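Local coordinates for probable glutathione reductase (Sinorhizobium meliloti, PDB 4DNA) that probably reduces glutathione disulfide to glutathione at the expense of NADPH, working as an FAD-dependent homodimer with a redox-active disulfide, at the interface of chains A and B. Sequence-based numbering; all coordinates share one arbitrary frame. Chains: chain A/B, Probable glutathione reductase.

Contact 1 and contact 2 lie about 30 Å apart at the centres of their C-alpha atoms and have no residue in common. In contact 1, the segment that follows helix 48-66 of chain A packs on helix 48-68 and the B:Phe79 strand of chain B. In contact 2, a loop residue of chain A enters a pocket between helix 314-328 of chain B and the stretch containing B:Asp337 and B:Ile341. The interface is two-fold symmetric, so each contact recurs with the chains exchanged. They probably contribute to the homodimer at well-separated points; in this family each active site draws residues from both subunits.

Contact 1: the interface of chains A and B. Residues chain A 66, 70, 72; chain B 53, 56-57, 60, 79, 84.
A:Phe70 and A:Trp72 carry this patch of the homodimer interface, pressing their aromatic rings onto helix 48-68 and the B:Phe79 strand of chain B. A hydrogen bond runs from the indole nitrogen NE1 of A:Trp72 to the main-chain carbonyl oxygen O of B:Ala57, 3.1 Å long and fairly straight (160° at the hydrogen). The oxygen lies close to the indole plane, whereas the donor is tilted 27° from the plane of the carbonyl.

Aromatic and aliphatic packing surrounds it. The indole is sandwiched between two CB atoms of chain B: that of B:Phe79 sits over the six-membered ring, 3.8 Å from its centroid, a CH-pi contact, while that of B:Phe60 touches the opposite face near its rim. With CG of B:Phe79 opposite its backbone nitrogen (chi1 172°), the phenyl ring turns its edge toward the main-chain oxygen of A:Phe70 and brings CD1 of B:Phe79 to 3.7 Å from NE1 of A:Trp72.

A:Phe70 contributes the most buried surface of the patch. Its side chain meets that of B:Phe60 at about a right angle, CD1 of A:Phe70 lying 3.5 Å from CE2 of B:Phe60. The far rim reaches the helix itself, CE2 of A:Phe70 being 3.6 Å from CB of B:Tyr56, and CD2 faces the methyl of B:Ala57. CD1 of B:Leu84 closes in beside the A:Phe70 backbone. Were a leucine to replace A:Trp72, the B:Ala57 carbonyl would probably lose its partner from chain A, and the space between B:Phe60 and B:Phe79 would be poorly filled.

A:Trp72 and B:Phe79 also form an antiparallel beta bridge, joining short strands of the two subunits. A:Phe70 closes the 3-10 helix 67-70 that follows helix 48-66, and the receiving helix of chain B begins at the second cysteine of the redox-active disulfide, so this part of the dimer interface rests directly on the helix leading out of the catalytic motif.

Contact 2: the interface of chains A and B. Residues chain A 436; chain B 315-316, 319, 337, 341.
The main-chain oxygen O of B:Asp337 looks onto the terminal methyl CE of A:Met436 at 3.3 Å, a van der Waals approach and not a hydrogen bond. A second backbone carbonyl, O of B:Pro315, lies 3.7 Å from the selenium SE of A:Met436, which is modelled as selenomethionine. The tip of A:Met436 is therefore bordered by main-chain oxygens as well as by carbon, and the contacts described here are van der Waals ones.

A:Met436 acts as a plug. Most of its length is used: CG of A:Met436 packs on the branch methyl CG2 of B:Ile341 at 3.7 Å, SE lies toward B:Pro315 and the CG2 methyl of B:Val316, and CE ends between B:Asp337 and B:His319. CG stands opposite the backbone nitrogen (chi1 -176°), which sets it alongside B:Ile341, and the bends at the next two torsions, 66° and 49°, fold the methyl toward the imidazole. The A:Met436 and B:Ile341 side chains run alongside each other in the same direction, so that CG1 of the isoleucine borders both CB and CG.

B:Pro315, B:Val316 and B:His319 belong to the start of helix 314-328, where B:Thr314 takes part in FAD binding. B:Asp337 and B:Ile341 come from a loop that supplies the other wall. On the side of chain A, A:Met436 lies in a loop three residues ahead of A:His439, the probable proton acceptor; in this family that histidine serves the active site of the partner subunit. Seating the methionine in chain B may thus help to fix the loop that delivers the histidine.

B:His319 meets the plug through its CD2 side, 3.7 Å from CE of A:Met436, and the backbone nitrogen N of B:Asp337 lies in the imidazole plane at the ring edge, 3.2 Å from NE2 of B:His319.

Contact 1: the interface of chains A and B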
# COMPACT_ATOMS: atom_id res chain seq x y z
N ASP A 66 13.14 -7.66 13.39
CA ASP A 66 13.07 -8.08 12.00
C ASP A 66 14.35 -7.80 11.24
O ASP A 66 14.67 -8.53 10.31
CB ASP A 66 11.88 -7.44 11.30
CG ASP A 66 10.62 -8.26 11.45
OD1 ASP A 66 10.63 -9.25 12.23
OD2 ASP A 66 9.62 -7.92 10.76
N PHE A 70 18.33 -9.68 8.24
CA PHE A 70 18.90 -8.98 7.09
C PHE A 70 20.36 -8.54 7.29
O PHE A 70 20.84 -7.66 6.57
CB PHE A 70 18.03 -7.79 6.72
CG PHE A 70 16.76 -8.18 6.02
CD1 PHE A 70 15.64 -8.57 6.74
CD2 PHE A 70 16.68 -8.15 4.63
CE1 PHE A 70 14.47 -8.93 6.10
CE2 PHE A 70 15.51 -8.51 3.98
CZ PHE A 70 14.39 -8.90 4.72
N TRP A 72 21.73 -7.16 9.99
CA TRP A 72 21.87 -6.12 11.00
C TRP A 72 21.94 -6.72 12.37
O TRP A 72 21.32 -7.74 12.65
CB TRP A 72 20.69 -5.17 10.96
CG TRP A 72 20.69 -4.18 9.81
CD1 TRP A 72 20.09 -4.33 8.56
CD2 TRP A 72 21.29 -2.83 9.78
NE1 TRP A 72 20.28 -3.22 7.79
CE2 TRP A 72 21.00 -2.28 8.46
CE3 TRP A 72 22.01 -2.06 10.68
CZ2 TRP A 72 21.43 -1.02 8.08
CZ3 TRP A 72 22.44 -0.79 10.28
CH2 TRP A 72 22.16 -0.28 9.01
N LEU B 53 14.78 -7.98 -1.50
CA LEU B 53 15.32 -8.35 -0.21
C LEU B 53 16.36 -7.34 0.23
O LEU B 53 16.37 -6.92 1.39
CB LEU B 53 15.96 -9.73 -0.26
CG LEU B 53 15.05 -10.95 -0.22
CD1 LEU B 53 15.90 -12.20 -0.13
CD2 LEU B 53 14.08 -10.90 0.95
N TYR B 56 14.81 -4.07 1.21
CA TYR B 56 14.44 -4.18 2.63
C TYR B 56 15.64 -4.00 3.57
O TYR B 56 15.55 -3.31 4.60
CB TYR B 56 13.78 -5.53 2.93
CG TYR B 56 12.39 -5.72 2.37
CD1 TYR B 56 11.47 -4.68 2.37
CD2 TYR B 56 11.99 -6.95 1.88
CE1 TYR B 56 10.20 -4.86 1.86
CE2 TYR B 56 10.72 -7.14 1.37
CZ TYR B 56 9.83 -6.09 1.37
OH TYR B 56 8.56 -6.28 0.87
N ALA B 57 16.78 -4.61 3.23
CA ALA B 57 17.96 -4.48 4.05
C ALA B 57 18.38 -3.01 4.15
O ALA B 57 18.66 -2.53 5.25
CB ALA B 57 19.08 -5.33 3.52
N PHE B 60 16.24 -0.50 6.67
CA PHE B 60 16.27 -0.54 8.14
C PHE B 60 17.01 0.63 8.77
O PHE B 60 16.73 0.99 9.92
CB PHE B 60 16.84 -1.86 8.65
CG PHE B 60 15.92 -3.02 8.44
CD1 PHE B 60 14.72 -3.12 9.13
CD2 PHE B 60 16.26 -4.03 7.54
CE1 PHE B 60 13.88 -4.20 8.94
CE2 PHE B 60 15.42 -5.12 7.35
CZ PHE B 60 14.23 -5.20 8.05
N PHE B 79 25.86 -3.20 10.34
CA PHE B 79 25.43 -3.97 9.19
C PHE B 79 26.55 -4.89 8.70
O PHE B 79 27.68 -4.45 8.46
CB PHE B 79 24.92 -3.05 8.07
CG PHE B 79 24.62 -3.77 6.78
CD1 PHE B 79 23.55 -4.66 6.68
CD2 PHE B 79 25.41 -3.56 5.66
CE1 PHE B 79 23.28 -5.32 5.49
CE2 PHE B 79 25.15 -4.22 4.46
CZ PHE B 79 24.09 -5.10 4.38
N LEU B 84 24.05 -10.86 5.00
CA LEU B 84 22.94 -10.63 4.08
C LEU B 84 23.06 -11.53 2.89
O LEU B 84 22.08 -12.15 2.49
CB LEU B 84 22.90 -9.18 3.60
CG LEU B 84 21.70 -8.77 2.72
CD1 LEU B 84 20.38 -8.85 3.47
CD2 LEU B 84 21.88 -7.38 2.15

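Contact 2: the interface of chains A and B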
# COMPACT_ATOMS: atom_id res chain seq x y z
N MSE A 436 -2.59 -6.95 -15.42
CA MSE A 436 -1.28 -7.55 -15.36
C MSE A 436 -0.75 -7.40 -13.97
O MSE A 436 -1.01 -6.40 -13.31
CB MSE A 436 -0.38 -6.78 -16.30
CG MSE A 436 1.02 -7.38 -16.39
SE MSE A 436 0.95 -9.17 -17.24
CE MSE A 436 -0.15 -8.75 -18.82
N PRO B 315 5.84 -10.96 -14.63
CA PRO B 315 4.45 -11.38 -14.88
C PRO B 315 4.13 -11.47 -16.36
O PRO B 315 3.16 -12.11 -16.73
CB PRO B 315 3.62 -10.26 -14.23
CG PRO B 315 4.55 -9.54 -13.32
CD PRO B 315 5.90 -9.64 -13.97
N VAL B 316 4.94 -10.82 -17.19
CA VAL B 316 4.73 -10.84 -18.62
C VAL B 316 5.17 -12.19 -19.19
O VAL B 316 4.44 -12.81 -19.96
CB VAL B 316 5.42 -9.65 -19.31
CG1 VAL B 316 5.35 -9.76 -20.82
CG2 VAL B 316 4.76 -8.36 -18.87
N HIS B 319 2.32 -14.72 -18.08
CA HIS B 319 1.13 -14.57 -18.93
C HIS B 319 1.26 -15.22 -20.29
O HIS B 319 0.33 -15.86 -20.78
CB HIS B 319 0.84 -13.09 -19.08
CG HIS B 319 -0.49 -12.77 -19.72
ND1 HIS B 319 -1.66 -13.32 -19.32
CD2 HIS B 319 -0.82 -11.84 -20.73
CE1 HIS B 319 -2.68 -12.81 -20.06
NE2 HIS B 319 -2.16 -11.90 -20.92
N ASP B 337 -1.65 -10.24 -23.59
CA ASP B 337 -2.01 -8.82 -23.62
C ASP B 337 -0.85 -7.96 -23.09
O ASP B 337 -0.21 -8.30 -22.11
CB ASP B 337 -3.24 -8.63 -22.73
CG ASP B 337 -4.25 -7.68 -23.32
OD1 ASP B 337 -3.90 -6.50 -23.58
OD2 ASP B 337 -5.41 -8.10 -23.52
N ILE B 341 0.04 -2.19 -18.78
CA ILE B 341 0.80 -2.80 -17.69
C ILE B 341 1.24 -1.75 -16.67
O ILE B 341 1.81 -0.72 -17.04
CB ILE B 341 2.01 -3.59 -18.24
CG1 ILE B 341 1.51 -4.69 -19.17
CG2 ILE B 341 2.83 -4.19 -17.11
CD1 ILE B 341 2.52 -5.13 -20.20